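Local coordinates for putative host cell surface-exposed lipoprotein (Streptococcus phage TP-J34, PDB 4EQQ), which probably protects the host cell from superinfection by other phages, as the ectodomain of a lipoprotein whose target is the phage tape measure protein, at residues 31-36 with 54-59; 67-72 with 90-95; 71-76 with 82-87; 86-91 with 97-102. All coordinates share one frame; numbering follows the deposited sequence.

Contact 1 (31-36 with 54-59); sequences MSKEEL and AVENSG
Lys33 and Leu36, on the first turn of helix 33-42, reach across to Val55 and Glu56 on helix 48-57. Just ahead of them Ser32 is the N-cap of helix 33-42. It forms a capping box with Glu35: Ser32 OG accepts from Glu35 N, and Glu35 OE1 accepts from Ser32 N through its anti lone pair. Lys33 comes next and does two jobs. Its aliphatic part crosses Val55 at about a right angle, with Lys33 CG 3.8 Å from Val55 CB. The chain bends at chi3 (-69°) and carries the amine to the Glu56 carboxylate. Lys33 NZ makes a salt bridge of 2.7 Å with Glu56 OE2, reaching that oxygen on its syn side but 28° out of the carboxylate plane. A water bridges the same pair, 3.0 Å from Lys33 NZ and 2.9 Å from Glu56 OE1. Leu36 adds a purely apolar contact: its CG lies 3.8 Å from Val55 CG1, and the two side chains run past each other in opposite directions. Outside the two segments, Leu36 also packs on Tyr25 of helix 13-28 and on Tyr62 of helix 62-77. The contact thus joins helices 33-42 and 48-57 of this HTH fold beside helix 13-28.

Contact 2 (67-72 with 90-95); sequences LEKAKQ and SFDKFT. With SO4 (sulfate ion), chain D.
Lys69 NZ is gripped by several groups. It donates to O2 of a sulfate ion at 2.6 Å, forms a salt bridge of 3.1 Å with Asp92 OD1, and is hydrogen-bonded to the hydroxyl of Tyr73. The same hydroxyl is hydrogen-bonded to Asp92 OD2, so Tyr73 links the amine to the second oxygen of the carboxylate. The Lys69 chain bends at chi2 (64°) and again at chi4 (-62°), and these turns bring NZ to the carboxylate and the sulfate. Lys69 and Asp92 cross at about a right angle. The sulfate probably comes from the crystallisation liquor. It is also held by Lys69 and Gln72 of the second subunit, so it lies where the two copies meet. The amines would probably offset its charge, which comes near Asp92: Asp92 OD1 is 3.6 Å from sulfate O4.

In the HTH fold this contact ties helix 62-77 to the link between helices 81-91 and 96-104. Lys93 has positive phi (67°) at the point where the chain departs from helical geometry. The backbone of Phe94 is hydrogen-bonded to that of Leu88. Its ring packs against the foot of Lys69, with Phe94 CE2 4.2 Å from Lys69 CB. This approach is oblique to the ring. The Phe94 side chain also touches Gln65 and Ala66 of helix 62-77, as well as Leu88.

Contact 3 (71-76 with 82-87); sequences KQYQDT and DAIRDQ
Tyr73 and Gln74 pack against Ile84 where helices 62-77 and 81-91, neighbours in the chain of this HTH fold, lean together. The axes of the two short segments pass 10.1 Å apart, with their directions 136° apart. The tightly packed, buried part is centred on Ile84. Its CG1 meets Tyr73 CB at 3.8 Å. With chi2 near extended (163°), its CD1 carries on to Gln74, 3.8 Å from Gln74 CB and 3.7 Å from Gln74 N. The other branch, CG2, lies at the edge of the Tyr73 ring, close to its plane. The amide of Gln74 turns to another partner, and its OE1 accepts from the backbone N of Lys107.

The solvent side is at the far end of the tyrosine, where packing gives way to a water-bridged polar edge. Here the Gln87 side chain crosses that of Tyr73 at about a right angle, with its amide plane 90° from that of the ring. The carbons still meet closely, Gln87 CG lying 3.7 Å from Tyr73 CE2. The Tyr73 hydroxyl is hydrogen-bonded to Asp92 and Lys69. A water also donates to Tyr73 OH at 3.2 Å and accepts from Gln87 NE2 at 2.6 Å.

Contact 4 (86-91 with 97-102); sequences DQLVSF and EEADYA
Leu88 and Val89 meet Ala99 and Ala102 through aliphatic carbons alone; no flat group takes part across this interface. Outside the two segments, the rings of Phe94 and Tyr73 pack on Leu88. Between the segments, Leu88 spans two alanines. Its CB lies 3.8 Å from Ala99 CB, while its CD1 meets Ala102 CB, about one helical turn further on, also at 3.8 Å. Chi1 of -66° sets CG anti to the carbonyl carbon, and a nearly extended chi2 then directs CD1 toward the second alanine. Ala99 CB also receives Val89 CG2 at 3.5 Å, tighter than a usual carbon contact.

In this HTH fold the contact pairs helix 81-91 with helix 96-104 after a short link. The segments run nearly antiparallel, at 163°, with their axes 8.9 Å apart. Alanine at both positions of helix 96-104 lets the backbones come close, and the CA atoms of Leu88 and Ala99 are 5.8 Å apart. Helix 81-91 opens into a pi turn over 87-91. Flanking the apolar strip, Asp100 OD1 forms a salt bridge with Arg85 NH1 and is also hydrogen-bonded to Gln96 NE2.

In the fold
Contacts 2, 3 and 4 form one cluster: the centres of contacts 2 and 4 are about 5 Å apart and those of contacts 2 and 3 about 7 Å apart. Helix 81-91 serves all three. Contact 1 belongs to the first of the chain's two lipoprotein repeats in sequence, its centre about 13 Å from that of contact 2, yet the two touch. Ser32 OG is probably hydrogen-bonded to Asp92 O at 2.6 Å, and Ser32 packs on Phe94. Glu35 OE2 also lies 2.6 Å from Asp92 OD1, so a proton may be shared there. Contacts 1 and 3 do not touch, their nearest atoms being about 6 Å apart. All four reach the second subunit. The Gln87 side chain of contact 3 lies about 3 Å from a bound sulfate.

Contact 1 (31-36 with 54-59)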
loop_
_atom_site.group_PDB
_atom_site.type_symbol
_atom_site.label_atom_id
_atom_site.label_comp_id
_atom_site.label_asym_id
_atom_site.label_seq_id
_atom_site.Cartn_x
_atom_site.Cartn_y
_atom_site.Cartn_z
ATOM N N MET A 31 -0.438 -3.185 -5.711
ATOM C CA MET A 31 -1.627 -4.034 -5.775
ATOM C C MET A 31 -1.510 -5.256 -6.627
ATOM O O MET A 31 -0.865 -5.246 -7.683
ATOM C CB MET A 31 -2.831 -3.227 -6.285
ATOM C CG MET A 31 -3.166 -2.032 -5.426
ATOM S SD MET A 31 -4.551 -1.142 -6.151
ATOM C CE MET A 31 -4.509 0.355 -5.174
ATOM N N SER A 32 -2.247 -6.293 -6.217
ATOM C CA SER A 32 -2.393 -7.502 -7.006
ATOM C C SER A 32 -3.423 -7.138 -8.057
ATOM O O SER A 32 -4.072 -6.085 -7.940
ATOM C CB SER A 32 -2.892 -8.651 -6.129
ATOM O OG SER A 32 -4.246 -8.489 -5.750
ATOM N N LYS A 33 -3.564 -7.974 -9.089
ATOM C CA LYS A 33 -4.558 -7.754 -10.134
ATOM C C LYS A 33 -5.953 -7.625 -9.524
ATOM O O LYS A 33 -6.721 -6.762 -9.946
ATOM C CB LYS A 33 -4.532 -8.916 -11.137
ATOM C CG LYS A 33 -5.384 -8.681 -12.384
ATOM C CD LYS A 33 -5.447 -9.906 -13.302
ATOM C CE LYS A 33 -4.141 -10.229 -13.993
ATOM N NZ LYS A 33 -4.271 -11.433 -14.863
ATOM N N GLU A 34 -6.292 -8.502 -8.548
ATOM C CA GLU A 34 -7.621 -8.494 -7.922
ATOM C C GLU A 34 -7.873 -7.247 -7.059
ATOM O O GLU A 34 -8.970 -6.691 -7.077
ATOM C CB GLU A 34 -7.903 -9.810 -7.163
ATOM C CG GLU A 34 -7.919 -11.044 -8.063
ATOM C CD GLU A 34 -8.696 -10.940 -9.364
ATOM O OE1 GLU A 34 -9.832 -10.421 -9.342
ATOM O OE2 GLU A 34 -8.158 -11.361 -10.414
ATOM N N GLU A 35 -6.834 -6.782 -6.354
ATOM C CA GLU A 35 -6.926 -5.555 -5.553
ATOM C C GLU A 35 -7.194 -4.340 -6.447
ATOM O O GLU A 35 -8.076 -3.525 -6.157
ATOM C CB GLU A 35 -5.649 -5.352 -4.748
ATOM C CG GLU A 35 -5.662 -6.182 -3.480
ATOM C CD GLU A 35 -4.370 -6.162 -2.696
ATOM O OE1 GLU A 35 -3.284 -6.027 -3.311
ATOM O OE2 GLU A 35 -4.442 -6.348 -1.460
ATOM N N LEU A 36 -6.469 -4.267 -7.563
ATOM C CA LEU A 36 -6.583 -3.189 -8.546
ATOM C C LEU A 36 -7.945 -3.205 -9.236
ATOM O O LEU A 36 -8.567 -2.153 -9.396
ATOM C CB LEU A 36 -5.429 -3.277 -9.563
ATOM C CG LEU A 36 -5.433 -2.216 -10.678
ATOM C CD1 LEU A 36 -5.348 -0.785 -10.098
ATOM C CD2 LEU A 36 -4.311 -2.468 -11.642
ATOM N N ALA A 54 -8.707 -2.671 -17.966
ATOM C CA ALA A 54 -7.527 -1.991 -17.421
ATOM C C ALA A 54 -6.527 -2.919 -16.693
ATOM O O ALA A 54 -5.329 -2.807 -16.925
ATOM C CB ALA A 54 -7.943 -0.837 -16.513
ATOM N N VAL A 55 -6.999 -3.856 -15.860
ATOM C CA VAL A 55 -6.065 -4.738 -15.117
ATOM C C VAL A 55 -5.195 -5.629 -16.011
ATOM O O VAL A 55 -4.083 -5.969 -15.615
ATOM C CB VAL A 55 -6.708 -5.529 -13.951
ATOM C CG1 VAL A 55 -7.334 -4.583 -12.920
ATOM C CG2 VAL A 55 -7.713 -6.566 -14.465
ATOM N N GLU A 56 -5.683 -5.949 -17.226
ATOM C CA GLU A 56 -4.992 -6.796 -18.213
ATOM C C GLU A 56 -4.215 -6.032 -19.283
ATOM O O GLU A 56 -3.332 -6.616 -19.929
ATOM C CB GLU A 56 -6.020 -7.720 -18.930
ATOM C CG GLU A 56 -6.646 -8.792 -18.037
ATOM C CD GLU A 56 -5.713 -9.838 -17.453
ATOM O OE1 GLU A 56 -4.543 -9.930 -17.892
ATOM O OE2 GLU A 56 -6.168 -10.588 -16.563
ATOM N N ASN A 57 -4.564 -4.748 -19.507
ATOM C CA ASN A 57 -4.038 -3.954 -20.613
ATOM C C ASN A 57 -3.268 -2.690 -20.242
ATOM O O ASN A 57 -3.165 -1.771 -21.059
ATOM C CB ASN A 57 -5.199 -3.658 -21.586
ATOM C CG ASN A 57 -5.753 -4.913 -22.230
ATOM O OD1 ASN A 57 -5.173 -5.447 -23.175
ATOM N ND2 ASN A 57 -6.863 -5.436 -21.707
ATOM N N SER A 58 -2.675 -2.657 -19.036
ATOM C CA SER A 58 -1.917 -1.506 -18.572
ATOM C C SER A 58 -0.409 -1.762 -18.491
ATOM O O SER A 58 0.320 -0.913 -17.971
ATOM C CB SER A 58 -2.460 -1.022 -17.228
ATOM O OG SER A 58 -3.828 -0.683 -17.352
ATOM N N GLY A 59 0.037 -2.918 -19.000
ATOM C CA GLY A 59 1.441 -3.329 -19.008
ATOM C C GLY A 59 1.987 -3.639 -17.630
ATOM O O GLY A 59 3.203 -3.619 -17.415
HETATM O O HOH W 1 -3.424 -12.569 -17.486
#

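Contact 2 (67-72 with 90-95)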
loop_
_atom_site.group_PDB
_atom_site.type_symbol
_atom_site.label_atom_id
_atom_site.label_comp_id
_atom_site.label_asym_id
_atom_site.label_seq_id
_atom_site.Cartn_x
_atom_site.Cartn_y
_atom_site.Cartn_z
ATOM N N LEU A 67 6.613 -8.462 -5.490
ATOM C CA LEU A 67 7.944 -8.239 -4.910
ATOM C C LEU A 67 7.981 -6.925 -4.102
ATOM O O LEU A 67 8.472 -6.916 -2.974
ATOM C CB LEU A 67 9.035 -8.246 -6.019
ATOM C CG LEU A 67 10.480 -7.930 -5.583
ATOM C CD1 LEU A 67 10.929 -8.813 -4.391
ATOM C CD2 LEU A 67 11.439 -8.054 -6.756
ATOM N N GLU A 68 7.462 -5.830 -4.681
ATOM C CA GLU A 68 7.425 -4.526 -4.011
ATOM C C GLU A 68 6.562 -4.579 -2.738
ATOM O O GLU A 68 6.958 -4.042 -1.700
ATOM C CB GLU A 68 6.982 -3.409 -4.979
ATOM C CG GLU A 68 8.001 -3.085 -6.076
ATOM C CD GLU A 68 9.442 -2.897 -5.621
ATOM O OE1 GLU A 68 10.321 -3.662 -6.084
ATOM O OE2 GLU A 68 9.673 -2.054 -4.726
ATOM N N LYS A 69 5.426 -5.286 -2.793
ATOM C CA LYS A 69 4.577 -5.436 -1.606
ATOM C C LYS A 69 5.295 -6.291 -0.539
ATOM O O LYS A 69 5.215 -5.988 0.650
ATOM C CB LYS A 69 3.202 -6.047 -1.963
ATOM C CG LYS A 69 2.165 -5.850 -0.853
ATOM C CD LYS A 69 1.855 -4.349 -0.617
ATOM C CE LYS A 69 0.956 -4.103 0.569
ATOM N NZ LYS A 69 -0.377 -4.740 0.387
ATOM N N ALA A 70 5.984 -7.359 -0.979
ATOM C CA ALA A 70 6.739 -8.267 -0.110
ATOM C C ALA A 70 7.847 -7.496 0.622
ATOM O O ALA A 70 8.008 -7.682 1.825
ATOM C CB ALA A 70 7.357 -9.404 -0.940
ATOM N N LYS A 71 8.581 -6.609 -0.093
ATOM C CA LYS A 71 9.633 -5.768 0.499
ATOM C C LYS A 71 9.020 -4.877 1.554
ATOM O O LYS A 71 9.574 -4.774 2.646
ATOM C CB LYS A 71 10.342 -4.898 -0.556
ATOM C CG LYS A 71 11.240 -5.669 -1.525
ATOM C CD LYS A 71 11.760 -4.702 -2.589
ATOM C CE LYS A 71 12.680 -5.355 -3.585
ATOM N NZ LYS A 71 13.021 -4.420 -4.698
ATOM N N GLN A 72 7.846 -4.268 1.249
ATOM C CA GLN A 72 7.128 -3.414 2.194
ATOM C C GLN A 72 6.801 -4.183 3.488
ATOM O O GLN A 72 7.082 -3.675 4.573
ATOM C CB GLN A 72 5.858 -2.831 1.554
ATOM C CG GLN A 72 5.123 -1.846 2.463
ATOM C CD GLN A 72 3.832 -1.333 1.860
ATOM O OE1 GLN A 72 3.737 -1.078 0.658
ATOM N NE2 GLN A 72 2.807 -1.168 2.695
ATOM N N SER A 90 -3.257 -15.264 0.495
ATOM C CA SER A 90 -4.532 -15.308 1.225
ATOM C C SER A 90 -5.208 -13.996 1.394
ATOM O O SER A 90 -6.437 -13.934 1.300
ATOM C CB SER A 90 -4.371 -15.965 2.594
ATOM O OG SER A 90 -3.842 -17.267 2.413
ATOM N N PHE A 91 -4.424 -12.946 1.680
ATOM C CA PHE A 91 -4.980 -11.631 1.931
ATOM C C PHE A 91 -4.966 -10.709 0.702
ATOM O O PHE A 91 -6.030 -10.225 0.319
ATOM C CB PHE A 91 -4.285 -11.000 3.148
ATOM C CG PHE A 91 -4.909 -9.725 3.650
ATOM C CD1 PHE A 91 -5.987 -9.760 4.526
ATOM C CD2 PHE A 91 -4.407 -8.490 3.270
ATOM C CE1 PHE A 91 -6.573 -8.582 4.982
ATOM C CE2 PHE A 91 -4.972 -7.311 3.752
ATOM C CZ PHE A 91 -6.051 -7.369 4.610
ATOM N N ASP A 92 -3.777 -10.451 0.094
ATOM C CA ASP A 92 -3.675 -9.553 -1.079
ATOM C C ASP A 92 -4.204 -10.149 -2.383
ATOM O O ASP A 92 -4.470 -9.413 -3.334
ATOM C CB ASP A 92 -2.252 -9.014 -1.274
ATOM C CG ASP A 92 -1.824 -8.126 -0.134
ATOM O OD1 ASP A 92 -2.464 -7.057 0.063
ATOM O OD2 ASP A 92 -0.913 -8.527 0.610
ATOM N N LYS A 93 -4.342 -11.474 -2.433
ATOM C CA LYS A 93 -4.844 -12.184 -3.614
ATOM C C LYS A 93 -3.941 -12.147 -4.844
ATOM O O LYS A 93 -4.420 -12.250 -5.970
ATOM C CB LYS A 93 -6.330 -11.894 -3.912
ATOM C CG LYS A 93 -7.258 -12.346 -2.766
ATOM C CD LYS A 93 -8.706 -11.957 -3.003
ATOM C CE LYS A 93 -8.876 -10.465 -3.154
ATOM N NZ LYS A 93 -10.301 -10.070 -3.148
ATOM N N PHE A 94 -2.608 -12.078 -4.612
ATOM C CA PHE A 94 -1.621 -12.315 -5.650
ATOM C C PHE A 94 -1.728 -13.808 -5.935
ATOM O O PHE A 94 -2.137 -14.576 -5.051
ATOM C CB PHE A 94 -0.203 -12.029 -5.128
ATOM C CG PHE A 94 0.125 -10.556 -5.132
ATOM C CD1 PHE A 94 0.449 -9.902 -6.318
ATOM C CD2 PHE A 94 0.068 -9.813 -3.959
ATOM C CE1 PHE A 94 0.750 -8.538 -6.325
ATOM C CE2 PHE A 94 0.341 -8.435 -3.968
ATOM C CZ PHE A 94 0.679 -7.809 -5.152
ATOM N N THR A 95 -1.328 -14.247 -7.132
ATOM C CA THR A 95 -1.322 -15.686 -7.438
ATOM C C THR A 95 -0.169 -16.302 -6.631
ATOM O O THR A 95 0.730 -15.569 -6.189
ATOM C CB THR A 95 -1.073 -15.901 -8.949
ATOM O OG1 THR A 95 0.277 -15.535 -9.233
ATOM C CG2 THR A 95 -2.037 -15.085 -9.831
HETATM S S SO4 D . -3.329 -2.669 0.732
HETATM O O1 SO4 D . -3.168 -2.064 -0.598
HETATM O O2 SO4 D . -2.025 -2.962 1.311
HETATM O O3 SO4 D . -4.027 -1.732 1.617
HETATM O O4 SO4 D . -4.114 -3.905 0.612
#

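Contact 3 (71-76 with 82-87)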
loop_
_atom_site.group_PDB
_atom_site.type_symbol
_atom_site.label_atom_id
_atom_site.label_comp_id
_atom_site.label_asym_id
_atom_site.label_seq_id
_atom_site.Cartn_x
_atom_site.Cartn_y
_atom_site.Cartn_z
ATOM N N LYS A 71 8.581 -6.609 -0.093
ATOM C CA LYS A 71 9.633 -5.768 0.499
ATOM C C LYS A 71 9.020 -4.877 1.554
ATOM O O LYS A 71 9.574 -4.774 2.646
ATOM C CB LYS A 71 10.342 -4.898 -0.556
ATOM C CG LYS A 71 11.240 -5.669 -1.525
ATOM C CD LYS A 71 11.760 -4.702 -2.589
ATOM C CE LYS A 71 12.680 -5.355 -3.585
ATOM N NZ LYS A 71 13.021 -4.420 -4.698
ATOM N N GLN A 72 7.846 -4.268 1.249
ATOM C CA GLN A 72 7.128 -3.414 2.194
ATOM C C GLN A 72 6.801 -4.183 3.488
ATOM O O GLN A 72 7.082 -3.675 4.573
ATOM C CB GLN A 72 5.858 -2.831 1.554
ATOM C CG GLN A 72 5.123 -1.846 2.463
ATOM C CD GLN A 72 3.832 -1.333 1.860
ATOM O OE1 GLN A 72 3.737 -1.078 0.658
ATOM N NE2 GLN A 72 2.807 -1.168 2.695
ATOM N N TYR A 73 6.241 -5.408 3.377
ATOM C CA TYR A 73 5.925 -6.241 4.554
ATOM C C TYR A 73 7.178 -6.584 5.352
ATOM O O TYR A 73 7.141 -6.562 6.582
ATOM C CB TYR A 73 5.187 -7.539 4.160
ATOM C CG TYR A 73 3.754 -7.348 3.689
ATOM C CD1 TYR A 73 2.976 -6.293 4.146
ATOM C CD2 TYR A 73 3.181 -8.243 2.782
ATOM C CE1 TYR A 73 1.657 -6.128 3.724
ATOM C CE2 TYR A 73 1.869 -8.071 2.336
ATOM C CZ TYR A 73 1.098 -7.039 2.838
ATOM O OH TYR A 73 -0.199 -6.884 2.418
ATOM N N GLN A 74 8.278 -6.901 4.657
ATOM C CA GLN A 74 9.547 -7.246 5.309
ATOM C C GLN A 74 10.145 -6.047 6.022
ATOM O O GLN A 74 10.502 -6.160 7.189
ATOM C CB GLN A 74 10.558 -7.837 4.304
ATOM C CG GLN A 74 11.865 -8.278 4.983
ATOM C CD GLN A 74 12.724 -9.142 4.114
ATOM O OE1 GLN A 74 13.262 -8.695 3.111
ATOM N NE2 GLN A 74 12.878 -10.393 4.498
ATOM N N ASP A 75 10.233 -4.898 5.330
ATOM C CA ASP A 75 10.830 -3.700 5.907
ATOM C C ASP A 75 9.997 -2.991 6.962
ATOM O O ASP A 75 10.583 -2.456 7.893
ATOM C CB ASP A 75 11.301 -2.734 4.817
ATOM C CG ASP A 75 12.309 -3.357 3.860
ATOM O OD1 ASP A 75 13.109 -4.214 4.307
ATOM O OD2 ASP A 75 12.294 -2.996 2.672
ATOM N N THR A 76 8.656 -2.949 6.814
ATOM C CA THR A 76 7.791 -2.250 7.779
ATOM C C THR A 76 7.460 -3.098 9.001
ATOM O O THR A 76 7.217 -2.537 10.066
ATOM C CB THR A 76 6.459 -1.775 7.152
ATOM O OG1 THR A 76 5.700 -2.894 6.682
ATOM C CG2 THR A 76 6.642 -0.762 6.049
ATOM N N ASP A 82 7.986 -16.736 4.804
ATOM C CA ASP A 82 6.833 -17.640 4.760
ATOM C C ASP A 82 5.545 -16.933 5.146
ATOM O O ASP A 82 4.520 -17.165 4.509
ATOM C CB ASP A 82 7.053 -18.897 5.632
ATOM C CG ASP A 82 7.981 -19.954 5.027
ATOM O OD1 ASP A 82 8.198 -19.926 3.786
ATOM O OD2 ASP A 82 8.474 -20.815 5.789
ATOM N N ALA A 83 5.583 -16.078 6.181
ATOM C CA ALA A 83 4.404 -15.313 6.587
ATOM C C ALA A 83 4.011 -14.330 5.473
ATOM O O ALA A 83 2.823 -14.133 5.229
ATOM C CB ALA A 83 4.661 -14.562 7.888
ATOM N N ILE A 84 5.007 -13.736 4.787
ATOM C CA ILE A 84 4.779 -12.808 3.667
ATOM C C ILE A 84 4.134 -13.534 2.495
ATOM O O ILE A 84 3.184 -13.017 1.919
ATOM C CB ILE A 84 6.070 -12.061 3.253
ATOM C CG1 ILE A 84 6.498 -11.073 4.364
ATOM C CG2 ILE A 84 5.880 -11.322 1.897
ATOM C CD1 ILE A 84 7.977 -10.582 4.273
ATOM N N ARG A 85 4.643 -14.732 2.145
ATOM C CA ARG A 85 4.091 -15.543 1.058
ATOM C C ARG A 85 2.595 -15.780 1.283
ATOM O O ARG A 85 1.806 -15.574 0.360
ATOM C CB ARG A 85 4.825 -16.894 0.977
ATOM C CG ARG A 85 4.521 -17.687 -0.307
ATOM C CD ARG A 85 4.810 -19.179 -0.156
ATOM N NE ARG A 85 6.078 -19.415 0.531
ATOM C CZ ARG A 85 7.258 -19.519 -0.070
ATOM N NH1 ARG A 85 7.347 -19.441 -1.393
ATOM N NH2 ARG A 85 8.358 -19.698 0.646
ATOM N N ASP A 86 2.198 -16.185 2.513
ATOM C CA ASP A 86 0.778 -16.435 2.833
ATOM C C ASP A 86 -0.064 -15.180 2.782
ATOM O O ASP A 86 -1.185 -15.221 2.280
ATOM C CB ASP A 86 0.612 -17.131 4.191
ATOM C CG ASP A 86 1.255 -18.501 4.265
ATOM O OD1 ASP A 86 1.565 -19.073 3.192
ATOM O OD2 ASP A 86 1.438 -19.009 5.395
ATOM N N GLN A 87 0.471 -14.065 3.300
ATOM C CA GLN A 87 -0.230 -12.780 3.287
ATOM C C GLN A 87 -0.501 -12.354 1.846
ATOM O O GLN A 87 -1.622 -11.964 1.527
ATOM C CB GLN A 87 0.591 -11.700 4.023
ATOM C CG GLN A 87 -0.212 -10.416 4.321
ATOM C CD GLN A 87 -1.265 -10.623 5.398
ATOM O OE1 GLN A 87 -1.231 -11.574 6.181
ATOM N NE2 GLN A 87 -2.208 -9.732 5.485
HETATM O O HOH W 2 -2.014 -7.139 4.985
#

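Contact 4 (86-91 with 97-102)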
loop_
_atom_site.group_PDB
_atom_site.type_symbol
_atom_site.label_atom_id
_atom_site.label_comp_id
_atom_site.label_asym_id
_atom_site.label_seq_id
_atom_site.Cartn_x
_atom_site.Cartn_y
_atom_site.Cartn_z
ATOM N N ASP A 86 2.198 -16.185 2.513
ATOM C CA ASP A 86 0.778 -16.435 2.833
ATOM C C ASP A 86 -0.064 -15.180 2.782
ATOM O O ASP A 86 -1.185 -15.221 2.280
ATOM C CB ASP A 86 0.612 -17.131 4.191
ATOM C CG ASP A 86 1.255 -18.501 4.265
ATOM O OD1 ASP A 86 1.565 -19.073 3.192
ATOM O OD2 ASP A 86 1.438 -19.009 5.395
ATOM N N GLN A 87 0.471 -14.065 3.300
ATOM C CA GLN A 87 -0.230 -12.780 3.287
ATOM C C GLN A 87 -0.501 -12.354 1.846
ATOM O O GLN A 87 -1.622 -11.964 1.527
ATOM C CB GLN A 87 0.591 -11.700 4.023
ATOM C CG GLN A 87 -0.212 -10.416 4.321
ATOM C CD GLN A 87 -1.265 -10.623 5.398
ATOM O OE1 GLN A 87 -1.231 -11.574 6.181
ATOM N NE2 GLN A 87 -2.208 -9.732 5.485
ATOM N N LEU A 88 0.520 -12.431 0.974
ATOM C CA LEU A 88 0.359 -12.034 -0.438
ATOM C C LEU A 88 -0.748 -12.825 -1.142
ATOM O O LEU A 88 -1.538 -12.250 -1.895
ATOM C CB LEU A 88 1.684 -12.207 -1.195
ATOM C CG LEU A 88 2.858 -11.299 -0.782
ATOM C CD1 LEU A 88 4.145 -11.788 -1.460
ATOM C CD2 LEU A 88 2.566 -9.780 -1.079
ATOM N N VAL A 89 -0.824 -14.132 -0.870
ATOM C CA VAL A 89 -1.825 -15.012 -1.485
ATOM C C VAL A 89 -3.176 -14.908 -0.807
ATOM O O VAL A 89 -4.142 -14.527 -1.463
ATOM C CB VAL A 89 -1.332 -16.486 -1.589
ATOM C CG1 VAL A 89 -2.426 -17.415 -2.132
ATOM C CG2 VAL A 89 -0.094 -16.580 -2.456
ATOM N N SER A 90 -3.257 -15.264 0.495
ATOM C CA SER A 90 -4.532 -15.308 1.225
ATOM C C SER A 90 -5.208 -13.996 1.394
ATOM O O SER A 90 -6.437 -13.934 1.300
ATOM C CB SER A 90 -4.371 -15.965 2.594
ATOM O OG SER A 90 -3.842 -17.267 2.413
ATOM N N PHE A 91 -4.424 -12.946 1.680
ATOM C CA PHE A 91 -4.980 -11.631 1.931
ATOM C C PHE A 91 -4.966 -10.709 0.702
ATOM O O PHE A 91 -6.030 -10.225 0.319
ATOM C CB PHE A 91 -4.285 -11.000 3.148
ATOM C CG PHE A 91 -4.909 -9.725 3.650
ATOM C CD1 PHE A 91 -5.987 -9.760 4.526
ATOM C CD2 PHE A 91 -4.407 -8.490 3.270
ATOM C CE1 PHE A 91 -6.573 -8.582 4.982
ATOM C CE2 PHE A 91 -4.972 -7.311 3.752
ATOM C CZ PHE A 91 -6.051 -7.369 4.610
ATOM N N GLU A 97 2.352 -18.111 -7.706
ATOM C CA GLU A 97 3.595 -17.896 -8.461
ATOM C C GLU A 97 4.144 -16.486 -8.266
ATOM O O GLU A 97 5.348 -16.322 -8.123
ATOM C CB GLU A 97 3.370 -18.173 -9.950
ATOM C CG GLU A 97 2.738 -19.533 -10.140
ATOM C CD GLU A 97 3.243 -20.359 -11.302
ATOM O OE1 GLU A 97 3.878 -19.801 -12.228
ATOM O OE2 GLU A 97 2.938 -21.570 -11.307
ATOM N N GLU A 98 3.263 -15.477 -8.230
ATOM C CA GLU A 98 3.688 -14.088 -7.961
ATOM C C GLU A 98 4.284 -13.985 -6.546
ATOM O O GLU A 98 5.339 -13.383 -6.368
ATOM C CB GLU A 98 2.509 -13.122 -8.100
ATOM C CG GLU A 98 2.151 -12.872 -9.558
ATOM C CD GLU A 98 0.717 -12.480 -9.842
ATOM O OE1 GLU A 98 0.332 -12.496 -11.031
ATOM O OE2 GLU A 98 -0.026 -12.160 -8.887
ATOM N N ALA A 99 3.612 -14.604 -5.549
ATOM C CA ALA A 99 4.052 -14.597 -4.154
ATOM C C ALA A 99 5.355 -15.395 -3.997
ATOM O O ALA A 99 6.249 -14.940 -3.286
ATOM C CB ALA A 99 2.961 -15.166 -3.251
ATOM N N ASP A 100 5.488 -16.542 -4.705
ATOM C CA ASP A 100 6.712 -17.353 -4.649
ATOM C C ASP A 100 7.886 -16.565 -5.202
ATOM O O ASP A 100 8.945 -16.537 -4.576
ATOM C CB ASP A 100 6.547 -18.690 -5.407
ATOM C CG ASP A 100 5.561 -19.670 -4.788
ATOM O OD1 ASP A 100 5.218 -19.502 -3.587
ATOM O OD2 ASP A 100 5.094 -20.574 -5.513
ATOM N N TYR A 101 7.680 -15.884 -6.355
ATOM C CA TYR A 101 8.705 -15.036 -6.965
ATOM C C TYR A 101 9.096 -13.896 -5.998
ATOM O O TYR A 101 10.288 -13.612 -5.817
ATOM C CB TYR A 101 8.207 -14.461 -8.307
ATOM C CG TYR A 101 9.076 -13.341 -8.833
ATOM C CD1 TYR A 101 10.251 -13.610 -9.531
ATOM C CD2 TYR A 101 8.745 -12.008 -8.595
ATOM C CE1 TYR A 101 11.089 -12.578 -9.965
ATOM C CE2 TYR A 101 9.566 -10.968 -9.041
ATOM C CZ TYR A 101 10.732 -11.259 -9.730
ATOM O OH TYR A 101 11.532 -10.236 -10.169
ATOM N N ALA A 102 8.091 -13.250 -5.375
ATOM C CA ALA A 102 8.349 -12.141 -4.451
ATOM C C ALA A 102 9.269 -12.576 -3.300
ATOM O O ALA A 102 10.282 -11.917 -3.039
ATOM C CB ALA A 102 7.028 -11.607 -3.886
#